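Side-chain contacts in autophagy protein 5 (Saccharomyces cerevisiae, PDB 2DYO), which becomes joined to Atg12 and is required for autophagic vesicle formation, the cytoplasm-to-vacuole transport pathway and the selective degradation of nuclei and mitochondria: residues P85-V90 / E144-H149; Q150-C155 / K163-L168. One frame throughout, in Å; residues are numbered along the deposited sequence.

Both contacts use helix 142-159, and the centres of the two contacts lie about 15 Å apart. Contact 1 sets one stretch of the helix against the first ubiquitin-like domain, about 7 Å from the centre of the chain; contact 2, about 19 Å from that centre, folds the next stretch against helix 163-166 and contains Lys152, the residue that becomes conjugated to Atg12. Phe148 of segment 144-149 touches the second segment of contact 2, its CZ 3.5 Å from Ile165 CD1 and its CE1 3.8 Å from Met166 CE. On the buried side of the helix, Trp147 of segment 144-149 and Trp151 of contact 2 meet edge-to-face, and both indole NE1 atoms hydrogen-bond to Phe276 O.

Contact 1 (P85-V90 / E144-H149); sequences PWNYPV and EKFWFH
Trp86 and Asn87, in the loop that leaves strand 82-84 of the first ubiquitin-like domain, come up against Phe146 on the long helix 142-159 of the helical bundle. Nothing polar bonds across this junction, which buries 136 Å² between the two segments; it is made over one face of the Phe146 ring, which receives both loop side chains. The benzo end of Trp86 arrives edge-on in a T-shaped (edge-to-face) stack, the six-membered ring centroid 5.7 Å from that of Phe146 and the planes 69° apart. The nearest atoms of this pair lie closer to the helix: Trp86 CH2 is 4.0 Å from Phe146 CB.

Asn87 works on the same face, chiefly with its methylene. A CH-pi contact places Asn87 CB 3.9 Å from the Phe146 centroid, displaced toward the CE2 and CZ rim. The same CB also lies over the rim of a face of the Trp86 indole, packed between its neighbour's ring and the helix's. The amide turns steeply to the phenyl ring, with planes 78° apart, and brings Asn87 OD1 to 3.7 Å from Phe146 CZ; the backbone carbonyl Asn87 O sits 3.6 Å from Phe146 CE2.

The contact is one of the places where the helical region of Atg5 meets a ubiquitin-like fold: a loop between a sheet strand and helix 90-98, for which Pro89 is the N-cap residue, faces the bundle's first helix. Phe146 can reach across because CG stands anti to the backbone N (chi1 -179°), carrying the ring straight out from the helix to the loop, where Tyr47 packs against it as well. Farther along the loop, Tyr88 touches Tyr281 of strand 280-286 and forms a cation-pi pair with Arg211.

Contact 2 (Q150-C155 / K163-L168); sequences QWKQVC and KAIMSL
Lys152, the residue that takes the glycyl isopeptide bond to Atg12, lies against Met166 at a corner of the helical bundle region, where the chain folds back after helix 142-159 and the short helix 163-166 lies obliquely across it. No Atg12 is attached here.

Most of the contact is apolar. The aliphatic chain of Lys152 runs fully extended and Met166, bent at its second and third torsions, crosses it at about a right angle: Met166 SD is 4.0 Å from Lys152 CE, while its methyl CE is 4.0 Å from Lys152 CD. An alanine at Lys152 would take away the amine that receives Atg12 and is likely to leave the thioether end of Met166 without the methylene chain it packs on. Deeper in, Ile165 faces the long helix with two branches. The extended CG1 arm lays CD1 on the helix backbone, 3.7 Å from Lys152 N, and reaches Trp151 CB at 3.8 Å. The other branch, CG2, meets Cys155 CB at 4.0 Å, and Ala164 CB packs beside Cys155 SG at 3.8 Å. The indole of Trp151 itself leads away, into helix 185-195 and Phe176.

The polar contacts are few. Cys155 SG, set anti to its own N (chi1 -178°), points at the start of the short helix; there Ile165 N gives it a weak hydrogen bond of 3.7 Å, bent to 144° at the hydrogen. Within segment 163-168, Ser167 OG donates to Lys163 O over 2.9 Å, approaching from above the carbonyl plane, 37° out of it.

Contact 1 (P85-V90 / E144-H149)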
ATOM      1  N   PRO A  85       1.885   0.079 -10.425  1.00 29.51           N
ATOM      2  CA  PRO A  85       2.597   1.200  -9.788  1.00 27.67           C
ATOM      3  C   PRO A  85       3.214   0.859  -8.435  1.00 24.88           C
ATOM      4  O   PRO A  85       2.518   0.387  -7.539  1.00 24.87           O
ATOM      5  CB  PRO A  85       1.514   2.278  -9.639  1.00 27.15           C
ATOM      6  CG  PRO A  85       0.383   1.812 -10.525  1.00 31.81           C
ATOM      7  CD  PRO A  85       0.435   0.323 -10.418  1.00 28.00           C
ATOM      8  N   TRP A  86       4.508   1.114  -8.266  1.00 23.17           N
ATOM      9  CA  TRP A  86       5.125   0.816  -6.979  1.00 21.76           C
ATOM     10  C   TRP A  86       4.788   1.869  -5.926  1.00 20.13           C
ATOM     11  O   TRP A  86       4.892   1.603  -4.730  1.00 19.12           O
ATOM     12  CB  TRP A  86       6.658   0.701  -7.099  1.00 23.09           C
ATOM     13  CG  TRP A  86       7.358   1.988  -7.431  1.00 24.20           C
ATOM     14  CD1 TRP A  86       7.813   2.381  -8.660  1.00 23.26           C
ATOM     15  CD2 TRP A  86       7.622   3.080  -6.539  1.00 25.35           C
ATOM     16  NE1 TRP A  86       8.338   3.653  -8.591  1.00 25.38           N
ATOM     17  CE2 TRP A  86       8.234   4.106  -7.302  1.00 26.56           C
ATOM     18  CE3 TRP A  86       7.400   3.295  -5.170  1.00 25.97           C
ATOM     19  CZ2 TRP A  86       8.623   5.328  -6.741  1.00 26.19           C
ATOM     20  CZ3 TRP A  86       7.788   4.514  -4.612  1.00 26.22           C
ATOM     21  CH2 TRP A  86       8.393   5.514  -5.400  1.00 27.40           C
ATOM     22  N   ASN A  87       4.370   3.055  -6.364  1.00 21.20           N
ATOM     23  CA  ASN A  87       4.084   4.144  -5.432  1.00 20.50           C
ATOM     24  C   ASN A  87       2.748   4.139  -4.684  1.00 22.30           C
ATOM     25  O   ASN A  87       2.229   5.193  -4.320  1.00 20.96           O
ATOM     26  CB  ASN A  87       4.291   5.505  -6.126  1.00 23.06           C
ATOM     27  CG  ASN A  87       3.489   5.650  -7.406  1.00 23.19           C
ATOM     28  OD1 ASN A  87       2.603   6.504  -7.506  1.00 28.34           O
ATOM     29  ND2 ASN A  87       3.802   4.829  -8.394  1.00 21.31           N
ATOM     30  N   TYR A  88       2.188   2.956  -4.469  1.00 18.83           N
ATOM     31  CA  TYR A  88       0.955   2.822  -3.694  1.00 18.68           C
ATOM     32  C   TYR A  88       1.268   1.749  -2.676  1.00 15.48           C
ATOM     33  O   TYR A  88       2.040   0.840  -2.965  1.00 15.74           O
ATOM     34  CB  TYR A  88      -0.221   2.355  -4.561  1.00 18.63           C
ATOM     35  CG  TYR A  88      -0.733   3.422  -5.486  1.00 22.86           C
ATOM     36  CD1 TYR A  88      -0.169   3.608  -6.745  1.00 22.45           C
ATOM     37  CD2 TYR A  88      -1.752   4.284  -5.085  1.00 24.23           C
ATOM     38  CE1 TYR A  88      -0.606   4.631  -7.586  1.00 24.93           C
ATOM     39  CE2 TYR A  88      -2.196   5.312  -5.913  1.00 27.63           C
ATOM     40  CZ  TYR A  88      -1.616   5.476  -7.164  1.00 27.99           C
ATOM     41  OH  TYR A  88      -2.049   6.490  -7.984  1.00 29.23           O
ATOM     42  N   PRO A  89       0.684   1.834  -1.470  1.00 16.12           N
ATOM     43  CA  PRO A  89       0.985   0.786  -0.489  1.00 16.01           C
ATOM     44  C   PRO A  89       0.655  -0.572  -1.090  1.00 16.50           C
ATOM     45  O   PRO A  89      -0.297  -0.700  -1.855  1.00 18.11           O
ATOM     46  CB  PRO A  89       0.062   1.125   0.683  1.00 16.32           C
ATOM     47  CG  PRO A  89      -0.070   2.624   0.591  1.00 16.06           C
ATOM     48  CD  PRO A  89      -0.222   2.850  -0.905  1.00 17.48           C
ATOM     49  N   VAL A  90       1.435  -1.583  -0.731  1.00 17.47           N
ATOM     50  CA  VAL A  90       1.221  -2.941  -1.221  1.00 17.51           C
ATOM     51  C   VAL A  90      -0.209  -3.421  -0.960  1.00 17.53           C
ATOM     52  O   VAL A  90      -0.816  -4.072  -1.813  1.00 19.77           O
ATOM     53  CB  VAL A  90       2.228  -3.919  -0.549  1.00 18.63           C
ATOM     54  CG1 VAL A  90       1.919  -5.368  -0.934  1.00 19.83           C
ATOM     55  CG2 VAL A  90       3.643  -3.554  -0.980  1.00 16.29           C
ATOM     56  N   GLU A 144      11.606   7.008  -0.094  1.00 21.42           N
ATOM     57  CA  GLU A 144      11.535   7.957   1.011  1.00 22.94           C
ATOM     58  C   GLU A 144      11.118   9.348   0.544  1.00 23.82           C
ATOM     59  O   GLU A 144      10.262   9.985   1.167  1.00 24.19           O
ATOM     60  CB  GLU A 144      12.883   8.034   1.737  1.00 26.13           C
ATOM     61  CG  GLU A 144      12.961   9.155   2.763  1.00 28.32           C
ATOM     62  CD  GLU A 144      14.234   9.104   3.592  1.00 31.65           C
ATOM     63  OE1 GLU A 144      15.278   8.664   3.056  1.00 28.11           O
ATOM     64  OE2 GLU A 144      14.187   9.517   4.774  1.00 31.62           O
ATOM     65  N   LYS A 145      11.712   9.825  -0.546  1.00 22.07           N
ATOM     66  CA  LYS A 145      11.374  11.148  -1.065  1.00 23.57           C
ATOM     67  C   LYS A 145       9.900  11.234  -1.443  1.00 23.39           C
ATOM     68  O   LYS A 145       9.214  12.194  -1.091  1.00 23.02           O
ATOM     69  CB  LYS A 145      12.231  11.496  -2.290  1.00 23.82           C
ATOM     70  CG  LYS A 145      13.673  11.877  -1.963  1.00 28.26           C
ATOM     71  CD  LYS A 145      13.739  13.183  -1.181  1.00 29.97           C
ATOM     72  CE  LYS A 145      15.180  13.594  -0.902  1.00 32.22           C
ATOM     73  NZ  LYS A 145      15.231  14.849  -0.098  1.00 31.13           N
ATOM     74  N   PHE A 146       9.415  10.231  -2.166  1.00 22.57           N
ATOM     75  CA  PHE A 146       8.022  10.202  -2.590  1.00 21.69           C
ATOM     76  C   PHE A 146       7.086  10.105  -1.386  1.00 19.89           C
ATOM     77  O   PHE A 146       6.081  10.809  -1.301  1.00 20.94           O
ATOM     78  CB  PHE A 146       7.763   9.001  -3.502  1.00 20.89           C
ATOM     79  CG  PHE A 146       6.350   8.922  -4.006  1.00 19.90           C
ATOM     80  CD1 PHE A 146       5.964   9.622  -5.145  1.00 21.77           C
ATOM     81  CD2 PHE A 146       5.386   8.201  -3.305  1.00 20.59           C
ATOM     82  CE1 PHE A 146       4.642   9.608  -5.578  1.00 21.63           C
ATOM     83  CE2 PHE A 146       4.060   8.183  -3.734  1.00 19.26           C
ATOM     84  CZ  PHE A 146       3.690   8.885  -4.865  1.00 20.89           C
ATOM     85  N   TRP A 147       7.424   9.207  -0.470  1.00 21.12           N
ATOM     86  CA  TRP A 147       6.624   8.970   0.726  1.00 19.51           C
ATOM     87  C   TRP A 147       6.535  10.203   1.626  1.00 22.39           C
ATOM     88  O   TRP A 147       5.461  10.542   2.130  1.00 20.53           O
ATOM     89  CB  TRP A 147       7.226   7.808   1.506  1.00 19.08           C
ATOM     90  CG  TRP A 147       6.537   7.514   2.795  1.00 21.29           C
ATOM     91  CD1 TRP A 147       5.364   6.834   2.967  1.00 23.12           C
ATOM     92  CD2 TRP A 147       7.008   7.844   4.104  1.00 22.02           C
ATOM     93  NE1 TRP A 147       5.080   6.714   4.310  1.00 25.07           N
ATOM     94  CE2 TRP A 147       6.073   7.332   5.028  1.00 22.66           C
ATOM     95  CE3 TRP A 147       8.131   8.533   4.587  1.00 23.72           C
ATOM     96  CZ2 TRP A 147       6.233   7.471   6.409  1.00 25.81           C
ATOM     97  CZ3 TRP A 147       8.291   8.672   5.959  1.00 24.82           C
ATOM     98  CH2 TRP A 147       7.344   8.146   6.854  1.00 25.81           C
ATOM     99  N   PHE A 148       7.662  10.877   1.835  1.00 22.19           N
ATOM    100  CA  PHE A 148       7.642  12.063   2.683  1.00 25.44           C
ATOM    101  C   PHE A 148       6.813  13.161   2.017  1.00 26.45           C
ATOM    102  O   PHE A 148       6.142  13.942   2.698  1.00 24.93           O
ATOM    103  CB  PHE A 148       9.068  12.549   2.969  1.00 27.25           C
ATOM    104  CG  PHE A 148       9.127  13.688   3.942  1.00 30.07           C
ATOM    105  CD1 PHE A 148       9.046  15.003   3.500  1.00 31.97           C
ATOM    106  CD2 PHE A 148       9.197  13.441   5.307  1.00 30.86           C
ATOM    107  CE1 PHE A 148       9.037  16.060   4.408  1.00 34.24           C
ATOM    108  CE2 PHE A 148       9.189  14.491   6.223  1.00 34.18           C
ATOM    109  CZ  PHE A 148       9.105  15.799   5.773  1.00 32.31           C
ATOM    110  N   HIS A 149       6.841  13.204   0.686  1.00 25.81           N
ATOM    111  CA  HIS A 149       6.066  14.193  -0.056  1.00 27.30           C
ATOM    112  C   HIS A 149       4.572  13.877   0.093  1.00 28.01           C
ATOM    113  O   HIS A 149       3.723  14.773   0.032  1.00 28.87           O
ATOM    114  CB  HIS A 149       6.466  14.188  -1.536  1.00 30.05           C
ATOM    115  CG  HIS A 149       5.874  15.317  -2.319  1.00 31.89           C
ATOM    116  ND1 HIS A 149       6.244  16.630  -2.123  1.00 34.04           N
ATOM    117  CD2 HIS A 149       4.908  15.336  -3.268  1.00 34.07           C
ATOM    118  CE1 HIS A 149       5.531  17.410  -2.916  1.00 35.37           C
ATOM    119  NE2 HIS A 149       4.712  16.649  -3.620  1.00 36.98           N
TER

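Contact 2 (Q150-C155 / K163-L168)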
ATOM      1  N   GLN A 150       4.259  12.598   0.285  1.00 26.42           N
ATOM      2  CA  GLN A 150       2.876  12.173   0.490  1.00 26.18           C
ATOM      3  C   GLN A 150       2.417  12.756   1.829  1.00 24.31           C
ATOM      4  O   GLN A 150       1.337  13.334   1.933  1.00 23.32           O
ATOM      5  CB  GLN A 150       2.772  10.642   0.562  1.00 28.03           C
ATOM      6  CG  GLN A 150       2.828   9.896  -0.769  1.00 30.01           C
ATOM      7  CD  GLN A 150       1.677  10.248  -1.692  1.00 30.61           C
ATOM      8  OE1 GLN A 150       1.692  11.285  -2.358  1.00 30.23           O
ATOM      9  NE2 GLN A 150       0.662   9.390  -1.726  1.00 29.57           N
ATOM     10  N   TRP A 151       3.252  12.603   2.853  1.00 21.86           N
ATOM     11  CA  TRP A 151       2.902  13.108   4.172  1.00 23.17           C
ATOM     12  C   TRP A 151       2.834  14.619   4.249  1.00 23.92           C
ATOM     13  O   TRP A 151       2.092  15.170   5.051  1.00 22.19           O
ATOM     14  CB  TRP A 151       3.853  12.563   5.239  1.00 19.67           C
ATOM     15  CG  TRP A 151       3.409  11.239   5.778  1.00 19.96           C
ATOM     16  CD1 TRP A 151       3.866  10.004   5.413  1.00 19.95           C
ATOM     17  CD2 TRP A 151       2.372  11.017   6.740  1.00 21.80           C
ATOM     18  NE1 TRP A 151       3.175   9.024   6.089  1.00 20.95           N
ATOM     19  CE2 TRP A 151       2.251   9.620   6.908  1.00 21.48           C
ATOM     20  CE3 TRP A 151       1.530  11.866   7.479  1.00 21.98           C
ATOM     21  CZ2 TRP A 151       1.318   9.048   7.786  1.00 20.41           C
ATOM     22  CZ3 TRP A 151       0.603  11.296   8.352  1.00 21.36           C
ATOM     23  CH2 TRP A 151       0.508   9.901   8.495  1.00 20.92           C
ATOM     24  N   LYS A 152       3.618  15.296   3.412  1.00 24.27           N
ATOM     25  CA  LYS A 152       3.590  16.754   3.400  1.00 24.82           C
ATOM     26  C   LYS A 152       2.219  17.217   2.895  1.00 25.19           C
ATOM     27  O   LYS A 152       1.626  18.157   3.426  1.00 24.13           O
ATOM     28  CB  LYS A 152       4.709  17.297   2.512  1.00 28.22           C
ATOM     29  CG  LYS A 152       4.922  18.791   2.632  1.00 34.33           C
ATOM     30  CD  LYS A 152       6.058  19.272   1.711  1.00 38.64           C
ATOM     31  CE  LYS A 152       6.198  20.793   1.759  1.00 40.67           C
ATOM     32  NZ  LYS A 152       7.266  21.263   0.830  1.00 44.05           N
ATOM     33  N   GLN A 153       1.707  16.547   1.867  1.00 24.33           N
ATOM     34  CA  GLN A 153       0.392  16.892   1.328  1.00 26.18           C
ATOM     35  C   GLN A 153      -0.669  16.586   2.392  1.00 25.91           C
ATOM     36  O   GLN A 153      -1.593  17.366   2.620  1.00 26.33           O
ATOM     37  CB  GLN A 153       0.076  16.063   0.080  1.00 28.42           C
ATOM     38  CG  GLN A 153       0.996  16.276  -1.098  1.00 33.73           C
ATOM     39  CD  GLN A 153       0.744  15.264  -2.207  1.00 37.60           C
ATOM     40  OE1 GLN A 153      -0.333  15.239  -2.816  1.00 40.13           O
ATOM     41  NE2 GLN A 153       1.737  14.413  -2.468  1.00 37.15           N
ATOM     42  N   VAL A 154      -0.530  15.426   3.027  1.00 24.58           N
ATOM     43  CA  VAL A 154      -1.466  15.006   4.064  1.00 23.18           C
ATOM     44  C   VAL A 154      -1.524  16.031   5.194  1.00 25.34           C
ATOM     45  O   VAL A 154      -2.603  16.431   5.613  1.00 24.17           O
ATOM     46  CB  VAL A 154      -1.083  13.616   4.635  1.00 21.76           C
ATOM     47  CG1 VAL A 154      -1.888  13.312   5.885  1.00 19.58           C
ATOM     48  CG2 VAL A 154      -1.336  12.547   3.582  1.00 17.56           C
ATOM     49  N   CYS A 155      -0.363  16.472   5.671  1.00 24.85           N
ATOM     50  CA  CYS A 155      -0.317  17.460   6.747  1.00 27.32           C
ATOM     51  C   CYS A 155      -1.124  18.695   6.351  1.00 26.86           C
ATOM     52  O   CYS A 155      -1.943  19.197   7.127  1.00 25.93           O
ATOM     53  CB  CYS A 155       1.136  17.854   7.044  1.00 30.26           C
ATOM     54  SG  CYS A 155       1.364  19.042   8.395  1.00 32.87           S
ATOM     55  N   LYS A 163       2.939  23.147   8.358  1.00 44.46           N
ATOM     56  CA  LYS A 163       3.829  23.540   9.442  1.00 42.97           C
ATOM     57  C   LYS A 163       4.269  22.412  10.374  1.00 41.67           C
ATOM     58  O   LYS A 163       5.449  22.311  10.719  1.00 40.79           O
ATOM     59  CB  LYS A 163       3.185  24.659  10.262  1.00 46.21           C
ATOM     60  CG  LYS A 163       4.086  25.193  11.361  1.00 49.81           C
ATOM     61  CD  LYS A 163       3.615  26.543  11.868  1.00 53.54           C
ATOM     62  CE  LYS A 163       4.623  27.132  12.845  1.00 54.93           C
ATOM     63  NZ  LYS A 163       4.233  28.496  13.292  1.00 56.21           N
ATOM     64  N   ALA A 164       3.329  21.567  10.784  1.00 38.79           N
ATOM     65  CA  ALA A 164       3.638  20.468  11.689  1.00 35.48           C
ATOM     66  C   ALA A 164       4.742  19.539  11.190  1.00 34.43           C
ATOM     67  O   ALA A 164       5.626  19.151  11.958  1.00 32.71           O
ATOM     68  CB  ALA A 164       2.378  19.660  11.972  1.00 37.53           C
ATOM     69  N   ILE A 165       4.698  19.177   9.912  1.00 33.53           N
ATOM     70  CA  ILE A 165       5.702  18.267   9.371  1.00 33.12           C
ATOM     71  C   ILE A 165       7.031  18.959   9.072  1.00 33.78           C
ATOM     72  O   ILE A 165       8.092  18.349   9.190  1.00 31.28           O
ATOM     73  CB  ILE A 165       5.182  17.548   8.091  1.00 32.67           C
ATOM     74  CG1 ILE A 165       6.140  16.415   7.707  1.00 32.11           C
ATOM     75  CG2 ILE A 165       5.032  18.535   6.946  1.00 33.82           C
ATOM     76  CD1 ILE A 165       5.706  15.637   6.470  1.00 31.72           C
ATOM     77  N   MET A 166       6.975  20.232   8.702  1.00 35.09           N
ATOM     78  CA  MET A 166       8.192  20.982   8.398  1.00 37.60           C
ATOM     79  C   MET A 166       8.979  21.299   9.666  1.00 37.57           C
ATOM     80  O   MET A 166      10.167  21.623   9.606  1.00 40.17           O
ATOM     81  CB  MET A 166       7.844  22.280   7.669  1.00 39.38           C
ATOM     82  CG  MET A 166       7.176  22.069   6.324  1.00 40.73           C
ATOM     83  SD  MET A 166       8.252  21.275   5.112  1.00 48.54           S
ATOM     84  CE  MET A 166       7.835  19.561   5.297  1.00 41.75           C
ATOM     85  N   SER A 167       8.314  21.193  10.811  1.00 36.46           N
ATOM     86  CA  SER A 167       8.942  21.480  12.095  1.00 34.34           C
ATOM     87  C   SER A 167       9.671  20.293  12.704  1.00 33.24           C
ATOM     88  O   SER A 167      10.341  20.432  13.725  1.00 32.56           O
ATOM     89  CB  SER A 167       7.898  22.001  13.083  1.00 36.02           C
ATOM     90  OG  SER A 167       7.364  23.232  12.630  1.00 41.27           O
ATOM     91  N   LEU A 168       9.532  19.120  12.094  1.00 29.82           N
ATOM     92  CA  LEU A 168      10.222  17.941  12.603  1.00 30.29           C
ATOM     93  C   LEU A 168      11.712  18.146  12.347  1.00 27.69           C
ATOM     94  O   LEU A 168      12.082  18.832  11.398  1.00 27.91           O
ATOM     95  CB  LEU A 168       9.760  16.685  11.859  1.00 31.15           C
ATOM     96  CG  LEU A 168       8.301  16.243  11.969  1.00 32.40           C
ATOM     97  CD1 LEU A 168       8.088  15.003  11.092  1.00 32.14           C
ATOM     98  CD2 LEU A 168       7.960  15.934  13.410  1.00 31.34           C
TER